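Local structure of 6-phosphogluconate dehydratase (2GP4) at residues 444-449 and 572-577; 466-471 and 562-567. The protein catalyses the dehydration of 6-phosphogluconate, probably in the Entner-Doudoroff pathway, and is seen here without its iron-sulfur cluster. All blocks are in the same frame, centred on the assembly; numbering follows the deposited sequence.

Contact 1: 444-449 and 572-577; sequences KGNLGR and ELSLLV
The carboxamide of N446 lies against the backbone of L575 and uses both its ends there. OD1 accepts from L575 N at 2.8 Å, in the carbonyl plane and on a lone pair, while ND2 donates to L575 O, also at 2.8 Å and on a lone pair, with the acceptor tilted only slightly from the amide plane. Gripping one residue through both N and O, the side chain stands in for a neighbouring strand. With an alanine here, L575 N and O would probably both lose their partner in the turn, and a gap would open where the amide lies. Beside it, L447 CG rests on L575 CB at 3.7 Å, the two leucine side chains crossing at about a right angle, and L447 CD1 reaches L573 CG. Further back, L573 N donates to K444 O at 2.7 Å, at the single bridge that pairs K444 with E572; the donor stands above the carbonyl plane.

What positions N446 is a type I turn from G445 to G448, closed by bonds between these two glycines in both directions, as in a two-residue beta hairpin. N446 CG sits between its own backbone N and carbonyl carbon (chi1 66°), directing the amide at L575. A water accepts from N446 N and donates to S574 OG, 2.7 Å each; S574 OG in turn donates to E572 OE2 at 2.8 Å, and that carboxylate oxygen also meets R565 in a salt bridge.

The hairpin of strands 440-445 and 448-453 thus touches strand 572-575 at the opposite end of the strand order, evidence that the sheet curls round to meet itself, as in a barrel. M527 of strand 524-528 packs on both L447 and L573, and L582 of helix 579-584 covers L575.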
# COMPACT_ATOMS: atom_id res chain seq x y z
N LYS A 444 4.29 -20.23 3.07
CA LYS A 444 4.15 -20.86 4.39
C LYS A 444 5.19 -21.95 4.57
O LYS A 444 5.64 -22.56 3.60
CB LYS A 444 2.76 -21.50 4.54
CG LYS A 444 1.57 -20.58 4.45
CD LYS A 444 0.39 -21.11 5.28
CE LYS A 444 -0.27 -22.36 4.67
NZ LYS A 444 -1.34 -22.04 3.68
N GLY A 445 5.55 -22.21 5.83
CA GLY A 445 6.37 -23.37 6.19
C GLY A 445 6.86 -23.32 7.63
O GLY A 445 6.36 -22.53 8.44
N ASN A 446 7.86 -24.14 7.93
CA ASN A 446 8.46 -24.16 9.27
C ASN A 446 9.12 -22.83 9.64
O ASN A 446 9.24 -22.49 10.82
CB ASN A 446 9.44 -25.35 9.43
CG ASN A 446 10.68 -25.23 8.54
OD1 ASN A 446 10.68 -24.52 7.52
ND2 ASN A 446 11.74 -25.94 8.92
N LEU A 447 9.54 -22.08 8.62
CA LEU A 447 10.13 -20.74 8.81
C LEU A 447 9.09 -19.68 9.18
O LEU A 447 9.43 -18.63 9.76
CB LEU A 447 10.91 -20.30 7.57
CG LEU A 447 12.31 -20.92 7.38
CD1 LEU A 447 12.75 -20.85 5.94
CD2 LEU A 447 13.33 -20.25 8.28
N GLY A 448 7.83 -19.94 8.85
CA GLY A 448 6.73 -19.04 9.20
C GLY A 448 5.89 -18.61 8.01
O GLY A 448 5.46 -19.44 7.20
N ARG A 449 5.64 -17.31 7.91
CA ARG A 449 4.82 -16.75 6.84
C ARG A 449 5.52 -15.54 6.23
O ARG A 449 6.05 -14.69 6.95
CB ARG A 449 3.44 -16.36 7.37
CG ARG A 449 2.60 -17.54 7.92
CD ARG A 449 1.36 -17.07 8.71
NE ARG A 449 0.43 -16.31 7.88
CZ ARG A 449 -0.50 -16.84 7.08
NH1 ARG A 449 -0.63 -18.16 6.99
NH2 ARG A 449 -1.29 -16.06 6.37
N GLU A 572 5.54 -22.79 -0.66
CA GLU A 572 6.33 -23.38 0.41
C GLU A 572 7.58 -22.54 0.69
O GLU A 572 8.27 -22.10 -0.23
CB GLU A 572 6.71 -24.82 0.07
CG GLU A 572 7.16 -25.67 1.27
CD GLU A 572 7.82 -27.00 0.88
OE1 GLU A 572 7.88 -27.33 -0.32
OE2 GLU A 572 8.29 -27.72 1.80
N LEU A 573 7.84 -22.33 1.98
CA LEU A 573 9.08 -21.74 2.46
C LEU A 573 9.59 -22.60 3.62
O LEU A 573 9.05 -22.54 4.73
CB LEU A 573 8.85 -20.30 2.91
CG LEU A 573 10.03 -19.47 3.39
CD1 LEU A 573 10.95 -19.11 2.23
CD2 LEU A 573 9.52 -18.22 4.05
N SER A 574 10.62 -23.41 3.36
CA SER A 574 11.10 -24.37 4.34
C SER A 574 12.60 -24.28 4.61
O SER A 574 13.40 -24.21 3.67
CB SER A 574 10.78 -25.80 3.89
OG SER A 574 9.38 -25.99 3.73
N LEU A 575 12.96 -24.30 5.89
CA LEU A 575 14.34 -24.54 6.30
C LEU A 575 14.51 -26.06 6.45
O LEU A 575 13.84 -26.69 7.27
CB LEU A 575 14.66 -23.82 7.61
CG LEU A 575 16.08 -23.91 8.18
CD1 LEU A 575 17.11 -23.26 7.25
CD2 LEU A 575 16.15 -23.30 9.58
N LEU A 576 15.41 -26.62 5.66
CA LEU A 576 15.54 -28.08 5.56
C LEU A 576 16.47 -28.65 6.62
O LEU A 576 17.47 -29.30 6.31
CB LEU A 576 15.98 -28.48 4.15
CG LEU A 576 14.94 -28.53 3.02
CD1 LEU A 576 14.24 -27.22 2.81
CD2 LEU A 576 15.61 -28.97 1.73
N VAL A 577 16.14 -28.40 7.88
CA VAL A 577 16.81 -29.01 9.02
C VAL A 577 15.73 -29.54 9.96
O VAL A 577 14.64 -28.97 10.04
CB VAL A 577 17.75 -28.02 9.77
CG1 VAL A 577 18.87 -27.53 8.87
CG2 VAL A 577 16.98 -26.84 10.29
O HOH W 1 8.40 -26.17 6.27

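Contact 2: 466-471 and 562-567; sequences APAVVI and DLIRVD
A466 and I564 form one hydrogen-bonded antiparallel pair, and P467 with L563 the adjoining non-hydrogen-bonded pair, two antiparallel pairs between neighbouring strands 463-471 and 563-567 of the mixed, probably barrel-like sheet of the C-terminal region. The segment axes approach to 4.6 Å but meet at 106°, so the strands splay apart after these two pairs.

The backbone bonds carry the register. A466 N donates to I564 O at 3.2 Å, and I564 N returns a nearly straight bond to A466 O (171° at the hydrogen), although the donor stands above that carbonyl plane. Beyond the proline, A468 N reaches D562 O in a weak, bent bond. P467, lacking an N-H, occupies the pair where no such donor is required across the two strands; its CA-H approaches D562 O at 3.2 Å, giving this oxygen a second contact.

Apolar packing divides between the faces. On the face of P467 and L563, the leucine turns its CD1 onto the start of the proline, 3.6 Å from P467 N and 3.8 Å from P467 CD. On the face of A466 and I564, the isoleucine also packs on V491 and V493 of strand 490-494 and on L575 of strand 572-575, placing this face of the contact in the buried interior.

The carboxylate of buried D562 is held elsewhere, OD2 forming a salt bridge with R585. I564 CG1 is anti to the carbonyl carbon (chi1 -83°), and from there the chain extends until CD1 ends 3.7 Å from A468 CB.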
# COMPACT_ATOMS: atom_id res chain seq x y z
N ALA A 466 18.62 -23.97 -2.03
CA ALA A 466 20.03 -23.64 -1.99
C ALA A 466 20.52 -23.40 -0.55
O ALA A 466 19.73 -23.04 0.31
CB ALA A 466 20.29 -22.41 -2.83
N PRO A 467 21.83 -23.64 -0.29
CA PRO A 467 22.42 -23.34 1.02
C PRO A 467 22.26 -21.87 1.43
O PRO A 467 22.21 -20.99 0.57
CB PRO A 467 23.90 -23.70 0.84
CG PRO A 467 24.11 -23.74 -0.65
CD PRO A 467 22.82 -24.22 -1.21
N ALA A 468 22.18 -21.62 2.74
CA ALA A 468 21.91 -20.28 3.25
C ALA A 468 23.17 -19.45 3.42
O ALA A 468 24.26 -19.98 3.67
CB ALA A 468 21.16 -20.35 4.57
N VAL A 469 23.00 -18.13 3.29
CA VAL A 469 24.03 -17.15 3.57
C VAL A 469 23.42 -16.07 4.47
O VAL A 469 22.59 -15.27 4.03
CB VAL A 469 24.62 -16.55 2.25
CG1 VAL A 469 25.50 -15.35 2.55
CG2 VAL A 469 25.41 -17.61 1.47
N VAL A 470 23.83 -16.06 5.73
CA VAL A 470 23.18 -15.24 6.77
C VAL A 470 23.94 -13.95 7.06
O VAL A 470 25.15 -13.98 7.31
CB VAL A 470 22.99 -16.04 8.10
CG1 VAL A 470 22.13 -15.25 9.08
CG2 VAL A 470 22.36 -17.40 7.84
N ILE A 471 23.23 -12.83 7.01
CA ILE A 471 23.74 -11.54 7.48
C ILE A 471 22.65 -10.79 8.25
O ILE A 471 21.47 -11.04 8.04
CB ILE A 471 24.29 -10.66 6.32
CG1 ILE A 471 23.29 -10.56 5.17
CG2 ILE A 471 25.63 -11.21 5.82
CD1 ILE A 471 23.56 -9.43 4.19
N ASP A 562 22.84 -24.34 5.69
CA ASP A 562 21.49 -24.91 5.79
C ASP A 562 20.76 -24.77 4.46
O ASP A 562 20.84 -23.73 3.81
CB ASP A 562 20.66 -24.19 6.86
CG ASP A 562 21.23 -24.35 8.25
OD1 ASP A 562 22.17 -25.15 8.45
OD2 ASP A 562 20.72 -23.66 9.16
N LEU A 563 20.07 -25.83 4.05
CA LEU A 563 19.25 -25.76 2.84
C LEU A 563 17.94 -25.03 3.13
O LEU A 563 17.24 -25.34 4.10
CB LEU A 563 18.96 -27.15 2.28
CG LEU A 563 19.94 -27.89 1.36
CD1 LEU A 563 20.69 -26.96 0.39
CD2 LEU A 563 20.92 -28.72 2.16
N ILE A 564 17.63 -24.05 2.28
CA ILE A 564 16.37 -23.33 2.34
C ILE A 564 15.67 -23.46 1.00
O ILE A 564 16.25 -23.19 -0.05
CB ILE A 564 16.59 -21.85 2.64
CG1 ILE A 564 16.75 -21.64 4.14
CG2 ILE A 564 15.45 -21.00 2.09
CD1 ILE A 564 17.49 -20.37 4.51
N ARG A 565 14.41 -23.88 1.04
CA ARG A 565 13.60 -24.01 -0.16
C ARG A 565 12.63 -22.84 -0.22
O ARG A 565 11.75 -22.72 0.63
CB ARG A 565 12.86 -25.35 -0.17
CG ARG A 565 12.04 -25.62 -1.44
CD ARG A 565 11.18 -26.88 -1.34
NE ARG A 565 11.98 -28.10 -1.16
CZ ARG A 565 11.82 -28.99 -0.18
NH1 ARG A 565 10.87 -28.83 0.74
NH2 ARG A 565 12.61 -30.05 -0.12
N VAL A 566 12.80 -21.98 -1.22
CA VAL A 566 11.78 -20.99 -1.56
C VAL A 566 11.03 -21.47 -2.80
O VAL A 566 11.55 -21.46 -3.91
CB VAL A 566 12.33 -19.53 -1.70
CG1 VAL A 566 13.52 -19.47 -2.63
CG2 VAL A 566 11.24 -18.56 -2.15
N ASP A 567 9.81 -21.95 -2.58
CA ASP A 567 8.98 -22.48 -3.65
C ASP A 567 7.75 -21.58 -3.82
O ASP A 567 6.79 -21.66 -3.05
CB ASP A 567 8.56 -23.92 -3.32
CG ASP A 567 8.01 -24.66 -4.52
OD1 ASP A 567 7.17 -24.10 -5.26
OD2 ASP A 567 8.43 -25.83 -4.73

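Overall arrangement
From the N terminus, the chain first makes the hairpin at 444-449, then runs through 466-471, next enters the helices and inner strands of the sheet, and returns at 562-567. Contact 2 closes that loop of 90 intervening residues. A few residues later 572-577 comes back to the hairpin, and contact 1 closes a longer loop in which contact 2 is nested. The centres lie about 10 Å apart, joined by the neighbouring strands 563-567 and 572-575: L576 N to L563 O, at 2.7 Å, is a probable hydrogen bond. Contact 2 joins inner strand 463-471 to this pair, while contact 1 brings together the sheet's two outermost strands.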